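Local coordinates for protein 6'''-hydroxyparomomycin C oxidase (Microbacterium trichothecenolyticum, PDB 7DVE) that oxidises the C3 hydroxyl of the sugar in C-glycosides such as isoorientin and mangiferin, using bound FAD and passing the electrons to oxygen to give hydrogen peroxide, at residues Asp137-Gly142 / Ala484-Pro489; Met339-Gln344 / Leu371-Asp376; His444-Val449 / Ala476-Ile481. All coordinates share one frame; numbering follows the deposited sequence.

Interaction 1 (Asp137-Gly142 / Ala484-Pro489). With FAD (flavin-adenine dinucleotide), chain C.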
loop_
_atom_site.group_PDB
_atom_site.type_symbol
_atom_site.label_atom_id
_atom_site.label_comp_id
_atom_site.label_asym_id
_atom_site.label_seq_id
_atom_site.Cartn_x
_atom_site.Cartn_y
_atom_site.Cartn_z
ATOM N N ASP A 137 -11.886 -1.014 15.609
ATOM C CA ASP A 137 -12.964 -0.062 15.971
ATOM C C ASP A 137 -13.508 0.605 14.699
ATOM O O ASP A 137 -13.804 -0.096 13.721
ATOM C CB ASP A 137 -12.419 0.891 17.041
ATOM C CG ASP A 137 -12.319 0.237 18.429
ATOM O OD1 ASP A 137 -12.636 -0.973 18.570
ATOM O OD2 ASP A 137 -11.929 0.945 19.389
ATOM N N SER A 138 -13.626 1.938 14.647
ATOM C CA SER A 138 -14.269 2.633 13.527
ATOM C C SER A 138 -13.508 2.520 12.205
ATOM O O SER A 138 -14.109 2.773 11.160
ATOM C CB SER A 138 -14.491 4.122 13.868
ATOM O OG SER A 138 -13.235 4.812 13.980
ATOM N N GLU A 139 -12.233 2.128 12.199
ATOM C CA GLU A 139 -11.607 1.847 10.905
ATOM C C GLU A 139 -12.210 0.652 10.177
ATOM O O GLU A 139 -11.897 0.463 8.995
ATOM C CB GLU A 139 -10.106 1.561 11.024
ATOM C CG GLU A 139 -9.364 2.247 12.135
ATOM C CD GLU A 139 -7.924 1.757 12.212
ATOM O OE1 GLU A 139 -7.694 0.672 12.789
ATOM O OE2 GLU A 139 -7.025 2.428 11.676
ATOM N N ARG A 140 -12.994 -0.187 10.847
ATOM C CA ARG A 140 -13.431 -1.445 10.264
ATOM C C ARG A 140 -14.665 -1.231 9.412
ATOM O O ARG A 140 -15.580 -0.491 9.792
ATOM C CB ARG A 140 -13.718 -2.476 11.360
ATOM C CG ARG A 140 -12.461 -2.872 12.142
ATOM C CD ARG A 140 -12.746 -3.888 13.233
ATOM N NE ARG A 140 -13.202 -5.175 12.727
ATOM C CZ ARG A 140 -12.432 -6.242 12.536
ATOM N NH1 ARG A 140 -11.118 -6.178 12.661
ATOM N NH2 ARG A 140 -12.999 -7.408 12.224
ATOM N N ILE A 141 -14.698 -1.889 8.257
ATOM C CA ILE A 141 -15.871 -1.768 7.397
ATOM C C ILE A 141 -17.007 -2.575 8.034
ATOM O O ILE A 141 -16.957 -3.806 8.126
ATOM C CB ILE A 141 -15.568 -2.211 5.962
ATOM C CG1 ILE A 141 -14.502 -1.283 5.362
ATOM C CG2 ILE A 141 -16.812 -2.120 5.130
ATOM C CD1 ILE A 141 -13.658 -1.890 4.259
ATOM N N GLY A 142 -18.038 -1.867 8.490
ATOM C CA GLY A 142 -19.029 -2.483 9.351
ATOM C C GLY A 142 -19.898 -3.505 8.646
ATOM O O GLY A 142 -20.216 -4.555 9.215
ATOM N N ALA A 484 -12.618 5.884 7.531
ATOM C CA ALA A 484 -11.527 6.734 7.979
ATOM C C ALA A 484 -10.588 5.855 8.792
ATOM O O ALA A 484 -10.978 5.351 9.849
ATOM C CB ALA A 484 -12.075 7.901 8.799
ATOM N N THR A 485 -9.375 5.620 8.279
ATOM C CA THR A 485 -8.457 4.672 8.888
ATOM C C THR A 485 -7.148 5.373 9.239
ATOM O O THR A 485 -6.773 6.366 8.613
ATOM C CB THR A 485 -8.155 3.456 7.958
ATOM O OG1 THR A 485 -7.388 3.910 6.821
ATOM C CG2 THR A 485 -9.430 2.743 7.484
ATOM N N ALA A 486 -6.460 4.857 10.257
ATOM C CA ALA A 486 -5.094 5.255 10.563
ATOM C C ALA A 486 -4.057 4.189 10.236
ATOM O O ALA A 486 -2.902 4.535 10.000
ATOM C CB ALA A 486 -4.963 5.618 12.045
ATOM N N CYS A 487 -4.429 2.910 10.227
ATOM C CA CYS A 487 -3.441 1.840 10.160
ATOM C C CYS A 487 -2.978 1.643 8.726
ATOM O O CYS A 487 -3.586 2.130 7.781
ATOM C CB CYS A 487 -4.014 0.517 10.705
ATOM S SG CYS A 487 -5.394 -0.111 9.756
ATOM N N ASN A 488 -1.895 0.905 8.562
ATOM C CA ASN A 488 -1.344 0.732 7.229
ATOM C C ASN A 488 -2.363 -0.038 6.394
ATOM O O ASN A 488 -2.930 -1.029 6.875
ATOM C CB ASN A 488 0.007 0.022 7.295
ATOM C CG ASN A 488 0.809 0.435 8.527
ATOM O OD1 ASN A 488 0.425 0.120 9.651
ATOM N ND2 ASN A 488 1.913 1.155 8.324
ATOM N N PRO A 489 -2.693 0.433 5.198
ATOM C CA PRO A 489 -3.907 -0.058 4.528
ATOM C C PRO A 489 -3.746 -1.318 3.701
ATOM O O PRO A 489 -4.758 -1.927 3.337
ATOM C CB PRO A 489 -4.292 1.117 3.622
ATOM C CG PRO A 489 -2.982 1.713 3.272
ATOM C CD PRO A 489 -2.138 1.622 4.529
HETATM P PA FAD C . 0.713 -0.167 -6.008
HETATM O O1A FAD C . 1.020 1.247 -6.332
HETATM O O2A FAD C . 1.502 -0.847 -4.954
HETATM O O5B FAD C . 0.852 -0.898 -7.439
HETATM C C5B FAD C . 0.094 -0.408 -8.548
HETATM C C4B FAD C . 0.802 -0.735 -9.838
HETATM O O4B FAD C . -0.082 -0.261 -10.896
HETATM C C3B FAD C . 2.099 0.086 -9.983
HETATM O O3B FAD C . 3.176 -0.824 -10.284
HETATM C C2B FAD C . 1.771 0.963 -11.200
HETATM O O2B FAD C . 2.915 1.171 -12.032
HETATM C C1B FAD C . 0.774 0.115 -11.964
HETATM N N9A FAD C . -0.018 0.957 -12.932
HETATM C C8A FAD C . -0.641 2.081 -12.542
HETATM N N7A FAD C . -1.267 2.608 -13.600
HETATM C C5A FAD C . -1.033 1.824 -14.654
HETATM C C6A FAD C . -1.446 1.907 -15.927
HETATM N N6A FAD C . -2.216 2.952 -16.229
HETATM N N1A FAD C . -1.111 0.991 -16.856
HETATM C C2A FAD C . -0.302 -0.076 -16.461
HETATM N N3A FAD C . 0.109 -0.152 -15.117
HETATM C C4A FAD C . -0.264 0.798 -14.243
HETATM N N1 FAD C . 1.965 -0.033 3.272
HETATM C C2 FAD C . 1.576 -0.769 4.378
HETATM O O2 FAD C . 0.450 -1.251 4.380
HETATM N N3 FAD C . 2.453 -0.934 5.463
HETATM C C4 FAD C . 3.756 -0.391 5.405
HETATM O O4 FAD C . 4.527 -0.564 6.355
HETATM C C4X FAD C . 4.130 0.344 4.286
HETATM N N5 FAD C . 5.343 0.942 4.189
HETATM C C5X FAD C . 5.714 1.534 3.017
HETATM C C6 FAD C . 7.018 2.036 2.843
HETATM C C7 FAD C . 7.441 2.592 1.641
HETATM C C7M FAD C . 8.887 3.127 1.480
HETATM C C8 FAD C . 6.546 2.665 0.573
HETATM C C8M FAD C . 7.000 3.283 -0.763
HETATM C C9 FAD C . 5.242 2.177 0.736
HETATM C C9A FAD C . 4.814 1.617 1.954
HETATM N N10 FAD C . 3.552 1.161 2.123
HETATM C C10 FAD C . 3.221 0.503 3.236
HETATM C "C1'" FAD C . 2.486 1.328 1.093
HETATM C "C2'" FAD C . 2.262 0.116 0.181
HETATM O "O2'" FAD C . 3.426 -0.052 -0.645
HETATM C "C3'" FAD C . 0.961 0.305 -0.668
HETATM O "O3'" FAD C . -0.175 0.427 0.200
HETATM C "C4'" FAD C . 0.692 -0.913 -1.554
HETATM O "O4'" FAD C . 1.805 -1.137 -2.406
HETATM C "C5'" FAD C . -0.569 -0.676 -2.429
HETATM O "O5'" FAD C . -0.697 -1.720 -3.416
HETATM P P FAD C . -1.503 -1.544 -4.808
HETATM O O1P FAD C . -1.272 -2.684 -5.736
HETATM O O2P FAD C . -2.886 -1.200 -4.413
HETATM O O3P FAD C . -0.842 -0.317 -5.631
#

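Interaction 2 (Met339-Gln344 / Leu371-Asp376)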
loop_
_atom_site.group_PDB
_atom_site.type_symbol
_atom_site.label_atom_id
_atom_site.label_comp_id
_atom_site.label_asym_id
_atom_site.label_seq_id
_atom_site.Cartn_x
_atom_site.Cartn_y
_atom_site.Cartn_z
ATOM N N MET A 339 -8.340 6.493 21.344
ATOM C CA MET A 339 -6.962 6.945 21.112
ATOM C C MET A 339 -6.637 6.781 19.630
ATOM O O MET A 339 -5.894 5.870 19.245
ATOM C CB MET A 339 -5.963 6.148 21.956
ATOM C CG MET A 339 -5.818 6.534 23.415
ATOM S SD MET A 339 -5.513 8.281 23.619
ATOM C CE MET A 339 -3.748 8.307 23.233
ATOM N N PRO A 340 -7.168 7.658 18.769
ATOM C CA PRO A 340 -7.305 7.317 17.341
ATOM C C PRO A 340 -6.048 7.561 16.506
ATOM O O PRO A 340 -6.068 8.276 15.500
ATOM C CB PRO A 340 -8.488 8.198 16.911
ATOM C CG PRO A 340 -8.424 9.380 17.794
ATOM C CD PRO A 340 -7.854 8.918 19.110
ATOM N N PHE A 341 -4.950 6.891 16.877
ATOM C CA PHE A 341 -3.714 6.907 16.106
ATOM C C PHE A 341 -3.167 5.498 15.958
ATOM O O PHE A 341 -3.164 4.711 16.909
ATOM C CB PHE A 341 -2.650 7.807 16.763
ATOM C CG PHE A 341 -3.236 8.921 17.552
ATOM C CD1 PHE A 341 -3.731 10.038 16.917
ATOM C CD2 PHE A 341 -3.363 8.819 18.929
ATOM C CE1 PHE A 341 -4.333 11.066 17.652
ATOM C CE2 PHE A 341 -3.960 9.833 19.672
ATOM C CZ PHE A 341 -4.445 10.961 19.035
ATOM N N HIS A 342 -2.688 5.179 14.765
ATOM C CA HIS A 342 -1.916 3.958 14.581
ATOM C C HIS A 342 -0.452 4.286 14.866
ATOM O O HIS A 342 0.099 5.223 14.279
ATOM C CB HIS A 342 -2.091 3.410 13.170
ATOM C CG HIS A 342 -1.002 2.483 12.747
ATOM N ND1 HIS A 342 -0.983 1.151 13.099
ATOM C CD2 HIS A 342 0.126 2.701 12.023
ATOM C CE1 HIS A 342 0.093 0.581 12.591
ATOM N NE2 HIS A 342 0.780 1.498 11.926
ATOM N N GLY A 343 0.171 3.542 15.777
ATOM C CA GLY A 343 1.546 3.788 16.171
ATOM C C GLY A 343 2.437 2.618 15.797
ATOM O O GLY A 343 2.057 1.457 15.952
ATOM N N GLN A 344 3.626 2.926 15.319
ATOM C CA GLN A 344 4.599 1.874 15.152
ATOM C C GLN A 344 5.948 2.400 15.601
ATOM O O GLN A 344 6.277 3.570 15.379
ATOM C CB GLN A 344 4.659 1.356 13.709
ATOM C CG GLN A 344 4.848 2.409 12.655
ATOM C CD GLN A 344 4.439 1.919 11.273
ATOM O OE1 GLN A 344 3.342 1.359 11.074
ATOM N NE2 GLN A 344 5.322 2.129 10.307
ATOM N N LEU A 371 3.436 7.914 14.278
ATOM C CA LEU A 371 2.010 7.912 14.540
ATOM C C LEU A 371 1.258 8.425 13.318
ATOM O O LEU A 371 1.700 9.356 12.644
ATOM C CB LEU A 371 1.656 8.757 15.772
ATOM C CG LEU A 371 1.256 7.985 17.051
ATOM C CD1 LEU A 371 2.414 7.152 17.616
ATOM C CD2 LEU A 371 0.650 8.932 18.106
ATOM N N PHE A 372 0.119 7.805 13.040
ATOM C CA PHE A 372 -0.691 8.092 11.870
ATOM C C PHE A 372 -2.093 8.426 12.322
ATOM O O PHE A 372 -2.670 7.707 13.147
ATOM C CB PHE A 372 -0.763 6.897 10.910
ATOM C CG PHE A 372 0.566 6.493 10.336
ATOM C CD1 PHE A 372 1.509 5.817 11.123
ATOM C CD2 PHE A 372 0.877 6.768 9.010
ATOM C CE1 PHE A 372 2.757 5.435 10.604
ATOM C CE2 PHE A 372 2.113 6.369 8.482
ATOM C CZ PHE A 372 3.058 5.697 9.291
ATOM N N CYS A 373 -2.635 9.505 11.757
ATOM C CA CYS A 373 -3.973 9.992 12.048
ATOM C C CYS A 373 -4.981 9.500 11.018
ATOM O O CYS A 373 -4.641 9.257 9.855
ATOM C CB CYS A 373 -3.987 11.517 12.061
ATOM S SG CYS A 373 -2.986 12.179 13.356
ATOM N N ALA A 374 -6.231 9.363 11.468
ATOM C CA ALA A 374 -7.362 9.176 10.571
ATOM C C ALA A 374 -7.830 10.533 10.042
ATOM O O ALA A 374 -7.816 11.532 10.763
ATOM C CB ALA A 374 -8.507 8.479 11.301
ATOM N N LYS A 375 -8.228 10.565 8.773
ATOM C CA LYS A 375 -8.648 11.803 8.138
ATOM C C LYS A 375 -10.124 12.075 8.416
ATOM O O LYS A 375 -10.942 11.152 8.474
ATOM C CB LYS A 375 -8.415 11.733 6.629
ATOM C CG LYS A 375 -8.679 13.063 5.879
ATOM C CD LYS A 375 -7.848 14.244 6.386
ATOM C CE LYS A 375 -8.029 15.504 5.492
ATOM N NZ LYS A 375 -9.405 16.138 5.547
ATOM N N ASP A 376 -10.449 13.345 8.633
ATOM C CA ASP A 376 -11.825 13.815 8.549
ATOM C C ASP A 376 -12.235 13.789 7.082
ATOM O O ASP A 376 -11.826 14.657 6.301
ATOM C CB ASP A 376 -11.921 15.224 9.128
ATOM C CG ASP A 376 -13.328 15.812 9.044
ATOM O OD1 ASP A 376 -14.187 15.258 8.332
ATOM O OD2 ASP A 376 -13.572 16.837 9.709
HETATM O O HOH W 1 -7.049 10.220 13.946
#

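Interaction 3 (His444-Val449 / Ala476-Ile481). With FAD (flavin-adenine dinucleotide), chain C.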
loop_
_atom_site.group_PDB
_atom_site.type_symbol
_atom_site.label_atom_id
_atom_site.label_comp_id
_atom_site.label_asym_id
_atom_site.label_seq_id
_atom_site.Cartn_x
_atom_site.Cartn_y
_atom_site.Cartn_z
ATOM N N HIS A 444 -0.294 6.262 2.124
ATOM C CA HIS A 444 -1.540 5.524 2.332
ATOM C C HIS A 444 -2.682 6.408 1.836
ATOM O O HIS A 444 -3.162 7.285 2.560
ATOM C CB HIS A 444 -1.719 5.177 3.809
ATOM C CG HIS A 444 -0.549 4.474 4.412
ATOM N ND1 HIS A 444 -0.404 4.316 5.773
ATOM C CD2 HIS A 444 0.501 3.829 3.843
ATOM C CE1 HIS A 444 0.706 3.636 6.018
ATOM N NE2 HIS A 444 1.266 3.320 4.866
ATOM N N TYR A 445 -3.104 6.197 0.597
ATOM C CA TYR A 445 -4.168 6.997 -0.005
ATOM C C TYR A 445 -5.394 6.098 -0.192
ATOM O O TYR A 445 -5.341 5.097 -0.917
ATOM C CB TYR A 445 -3.716 7.632 -1.327
ATOM C CG TYR A 445 -2.290 8.202 -1.304
ATOM C CD1 TYR A 445 -1.790 8.904 -0.197
ATOM C CD2 TYR A 445 -1.449 8.036 -2.390
ATOM C CE1 TYR A 445 -0.479 9.398 -0.180
ATOM C CE2 TYR A 445 -0.158 8.520 -2.385
ATOM C CZ TYR A 445 0.335 9.191 -1.287
ATOM O OH TYR A 445 1.642 9.657 -1.332
ATOM N N GLN A 446 -6.489 6.450 0.474
ATOM C CA GLN A 446 -7.692 5.650 0.478
ATOM C C GLN A 446 -8.841 6.430 -0.145
ATOM O O GLN A 446 -8.760 7.642 -0.376
ATOM C CB GLN A 446 -8.064 5.227 1.910
ATOM C CG GLN A 446 -7.086 4.233 2.590
ATOM C CD GLN A 446 -5.750 4.858 2.959
ATOM O OE1 GLN A 446 -4.699 4.258 2.726
ATOM N NE2 GLN A 446 -5.778 6.063 3.551
ATOM N N GLY A 447 -9.931 5.703 -0.419
ATOM C CA GLY A 447 -11.237 6.309 -0.551
ATOM C C GLY A 447 -11.633 6.758 -1.940
ATOM O O GLY A 447 -12.806 7.015 -2.157
ATOM N N THR A 448 -10.704 6.826 -2.895
ATOM C CA THR A 448 -11.029 7.451 -4.175
ATOM C C THR A 448 -11.934 6.586 -5.038
ATOM O O THR A 448 -12.535 7.101 -5.994
ATOM C CB THR A 448 -9.758 7.783 -4.957
ATOM O OG1 THR A 448 -8.947 6.613 -5.038
ATOM C CG2 THR A 448 -8.972 8.901 -4.272
ATOM N N VAL A 449 -12.035 5.292 -4.734
ATOM C CA VAL A 449 -12.937 4.388 -5.443
ATOM C C VAL A 449 -13.620 3.491 -4.423
ATOM O O VAL A 449 -13.621 2.265 -4.558
ATOM C CB VAL A 449 -12.184 3.566 -6.506
ATOM C CG1 VAL A 449 -11.824 4.462 -7.689
ATOM C CG2 VAL A 449 -10.932 2.935 -5.917
ATOM N N ALA A 476 -9.413 -2.178 -7.122
ATOM C CA ALA A 476 -8.642 -2.890 -6.114
ATOM C C ALA A 476 -7.561 -1.976 -5.574
ATOM O O ALA A 476 -6.910 -1.274 -6.341
ATOM C CB ALA A 476 -8.001 -4.153 -6.699
ATOM N N GLY A 477 -7.373 -2.008 -4.261
ATOM C CA GLY A 477 -6.288 -1.382 -3.555
ATOM C C GLY A 477 -6.808 -0.556 -2.411
ATOM O O GLY A 477 -7.985 -0.627 -2.045
ATOM N N ASN A 478 -5.910 0.262 -1.851
ATOM C CA ASN A 478 -6.259 1.147 -0.752
ATOM C C ASN A 478 -7.390 2.095 -1.134
ATOM O O ASN A 478 -8.168 2.501 -0.268
ATOM C CB ASN A 478 -5.015 1.924 -0.323
ATOM C CG ASN A 478 -3.805 1.004 -0.136
ATOM O OD1 ASN A 478 -3.949 -0.149 0.268
ATOM N ND2 ASN A 478 -2.627 1.495 -0.462
ATOM N N GLY A 479 -7.500 2.453 -2.420
ATOM C CA GLY A 479 -8.590 3.296 -2.896
ATOM C C GLY A 479 -9.980 2.746 -2.626
ATOM O O GLY A 479 -10.951 3.504 -2.677
ATOM N N VAL A 480 -10.098 1.444 -2.338
ATOM C CA VAL A 480 -11.410 0.835 -2.093
ATOM C C VAL A 480 -11.866 1.042 -0.649
ATOM O O VAL A 480 -13.062 0.938 -0.363
ATOM C CB VAL A 480 -11.403 -0.675 -2.442
ATOM C CG1 VAL A 480 -12.752 -1.310 -2.214
ATOM C CG2 VAL A 480 -11.013 -0.919 -3.897
ATOM N N ILE A 481 -10.961 1.345 0.272
ATOM C CA ILE A 481 -11.334 1.464 1.680
ATOM C C ILE A 481 -12.238 2.675 1.865
ATOM O O ILE A 481 -11.874 3.801 1.481
ATOM C CB ILE A 481 -10.091 1.553 2.571
ATOM C CG1 ILE A 481 -9.334 0.228 2.529
ATOM C CG2 ILE A 481 -10.452 1.956 3.998
ATOM C CD1 ILE A 481 -7.876 0.356 3.000
HETATM P PA FAD C . 0.713 -0.167 -6.008
HETATM O O1A FAD C . 1.020 1.247 -6.332
HETATM O O2A FAD C . 1.502 -0.847 -4.954
HETATM O O5B FAD C . 0.852 -0.898 -7.439
HETATM C C5B FAD C . 0.094 -0.408 -8.548
HETATM C C4B FAD C . 0.802 -0.735 -9.838
HETATM O O4B FAD C . -0.082 -0.261 -10.896
HETATM C C3B FAD C . 2.099 0.086 -9.983
HETATM O O3B FAD C . 3.176 -0.824 -10.284
HETATM C C2B FAD C . 1.771 0.963 -11.200
HETATM O O2B FAD C . 2.915 1.171 -12.032
HETATM C C1B FAD C . 0.774 0.115 -11.964
HETATM N N9A FAD C . -0.018 0.957 -12.932
HETATM C C8A FAD C . -0.641 2.081 -12.542
HETATM N N7A FAD C . -1.267 2.608 -13.600
HETATM C C5A FAD C . -1.033 1.824 -14.654
HETATM C C6A FAD C . -1.446 1.907 -15.927
HETATM N N6A FAD C . -2.216 2.952 -16.229
HETATM N N1A FAD C . -1.111 0.991 -16.856
HETATM C C2A FAD C . -0.302 -0.076 -16.461
HETATM N N3A FAD C . 0.109 -0.152 -15.117
HETATM C C4A FAD C . -0.264 0.798 -14.243
HETATM N N1 FAD C . 1.965 -0.033 3.272
HETATM C C2 FAD C . 1.576 -0.769 4.378
HETATM O O2 FAD C . 0.450 -1.251 4.380
HETATM N N3 FAD C . 2.453 -0.934 5.463
HETATM C C4 FAD C . 3.756 -0.391 5.405
HETATM O O4 FAD C . 4.527 -0.564 6.355
HETATM C C4X FAD C . 4.130 0.344 4.286
HETATM N N5 FAD C . 5.343 0.942 4.189
HETATM C C5X FAD C . 5.714 1.534 3.017
HETATM C C6 FAD C . 7.018 2.036 2.843
HETATM C C7 FAD C . 7.441 2.592 1.641
HETATM C C7M FAD C . 8.887 3.127 1.480
HETATM C C8 FAD C . 6.546 2.665 0.573
HETATM C C8M FAD C . 7.000 3.283 -0.763
HETATM C C9 FAD C . 5.242 2.177 0.736
HETATM C C9A FAD C . 4.814 1.617 1.954
HETATM N N10 FAD C . 3.552 1.161 2.123
HETATM C C10 FAD C . 3.221 0.503 3.236
HETATM C "C1'" FAD C . 2.486 1.328 1.093
HETATM C "C2'" FAD C . 2.262 0.116 0.181
HETATM O "O2'" FAD C . 3.426 -0.052 -0.645
HETATM C "C3'" FAD C . 0.961 0.305 -0.668
HETATM O "O3'" FAD C . -0.175 0.427 0.200
HETATM C "C4'" FAD C . 0.692 -0.913 -1.554
HETATM O "O4'" FAD C . 1.805 -1.137 -2.406
HETATM C "C5'" FAD C . -0.569 -0.676 -2.429
HETATM O "O5'" FAD C . -0.697 -1.720 -3.416
HETATM P P FAD C . -1.503 -1.544 -4.808
HETATM O O1P FAD C . -1.272 -2.684 -5.736
HETATM O O2P FAD C . -2.886 -1.200 -4.413
HETATM O O3P FAD C . -0.842 -0.317 -5.631
#

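Interaction 1 (Asp137-Gly142 / Ala484-Pro489)
Glu139 reaches across to the loop Ala484-Pro489, and its carboxylate grips two neighbouring backbone amides, those of Ala486 and Cys487. The side chain starts beside Thr485: CB of Glu139 lies 3.8 Å from the methyl CG2 of Thr485, which also sits near the carbonyl O of Glu139. CG leaves the backbone anti to the carbonyl carbon, though twisted well off the staggered position (chi1 -31°), and runs past CA of Thr485 and O of Ala484, both 4.2 Å from CG. From there the chain stays extended, and this carries the carboxylate along the loop to where the amides of Ala486 and Cys487 converge. OE2 takes both bonds. Ala486 N donates to Glu139 OE2 over 2.9 Å, at the anti lone pair that faces away from OE1. Cys487 N comes in to Glu139 OE2 nearly along the C-O axis at 3.0 Å, with a more bent N-H (141°). The loop held this way joins strand 473-475 to helix 490-510 in the GMC oxidoreductase fold, and it carries on directly to the flavin, where CB of Asn488 stands 3.2 Å from FAD N3. OE1 accepts from the backbone N of Asn136, so both oxygens of this buried carboxylate have N-H partners. Those amide donors would probably help a negative charge persist here. SG of Cys487 packs alongside, 3.6 Å from Glu139 OE2.

Interaction 2 (Met339-Gln344 / Leu371-Asp376)
His342 and Phe372 face each other as an antiparallel hydrogen-bonded pair, and the close packing centres on them. His342 N donates to Phe372 O at 3.0 Å, and Phe372 N returns a bond to His342 O. Their side chains leave the same face of the sheet and lie side by side: CD1 of Phe372 meets the edge of the imidazole at CD2, 3.5 Å away, with the ring planes turned 52° apart. CG of His342 is anti to the backbone N (chi1 159°), which brings NE2 to OE1 of Gln344 for a bond of 2.7 Å close to the imidazole plane. The Gln344 amide also crosses near CE1 of Phe372, and OE1 takes a second hydrogen bond from Asn488 in the flavin pocket. An alanine in place of Gln344 would probably deprive both His342 NE2 and Asn488 ND2 of their shared acceptor and open a gap beside Phe372 CE1. On the other face, Leu371 CD2 touches Phe341 CB at 3.7 Å, and CD1 lies over the CA of Gly343. Toward Pro340 and Ala374 the backbones part, and a water fills in, donating to Pro340 O and accepting from Ala374 N, 2.7 Å from each. Strands 341-347 and 366-373 thus pair within the large antiparallel sheet of the substrate-binding domain characteristic of GMC oxidoreductases, with the Phe372 ring meeting that of His444, the probable proton acceptor.

Interaction 3 (His444-Val449 / Ala476-Ile481)
Two buried loops meet here mainly backbone to backbone: Tyr445-Val449, following the probable proton acceptor His444, packs on the short 3-10 turn Asn478-Val480 just after strand 473-475. One hydrogen bond joins them, from Val449 N to Gly479 O at 2.9 Å, with the donor 37° above the carbonyl plane. CG2 of Val449 presses on the same peptide, 3.4 Å from Gly479 C, and a side chain on Gly479 would collide with this methyl. Further along, CA of Gln446 makes a CA-H...O contact with Asn478 O. CG of Gln446, anti to the carbonyl carbon (chi1 -68°), lies beside CD1 of Ile481, 4.0 Å away, the two side chains pointing the same way. Strand 473-475 is an outer strand of the parallel Rossmann-type sheet that binds FAD, so the turn delivers its residues straight to the cofactor. CB of Asn478 rests 3.2 Å from Tyr445 O, and its ND2 donates to the ribityl O3' of FAD at 2.8 Å, the N-H pointing well at the oxygen (157°). Gly477 runs close to the phosphate oxygen O2P, where a CB would clash. At the other end His444 brings NE2 to 3.8 Å from FAD N1, while its ND1 is hydrogen-bonded to Gln298.

Along the chain, Asp137-Gly142 comes first and its partner Ala484-Pro489 last, so interaction 1 spans the other two, which follow in series between its ends. Interaction 2 belongs to the antiparallel sheet; one segment of interaction 3 leaves strand 473-475, the outermost strand on its side of the parallel FAD-binding sheet. Their centres are about 17 Å apart, while that of interaction 1 lies about 10 Å from interaction 2 and 12 Å from interaction 3. The loop 484-489 bridges them: Ala486 CB lies 3.3 Å from Phe372 O, and Pro489 CD packs on His444 CG at 3.3 Å. Sheet, loop and probable proton acceptor thereby converge beside the flavin.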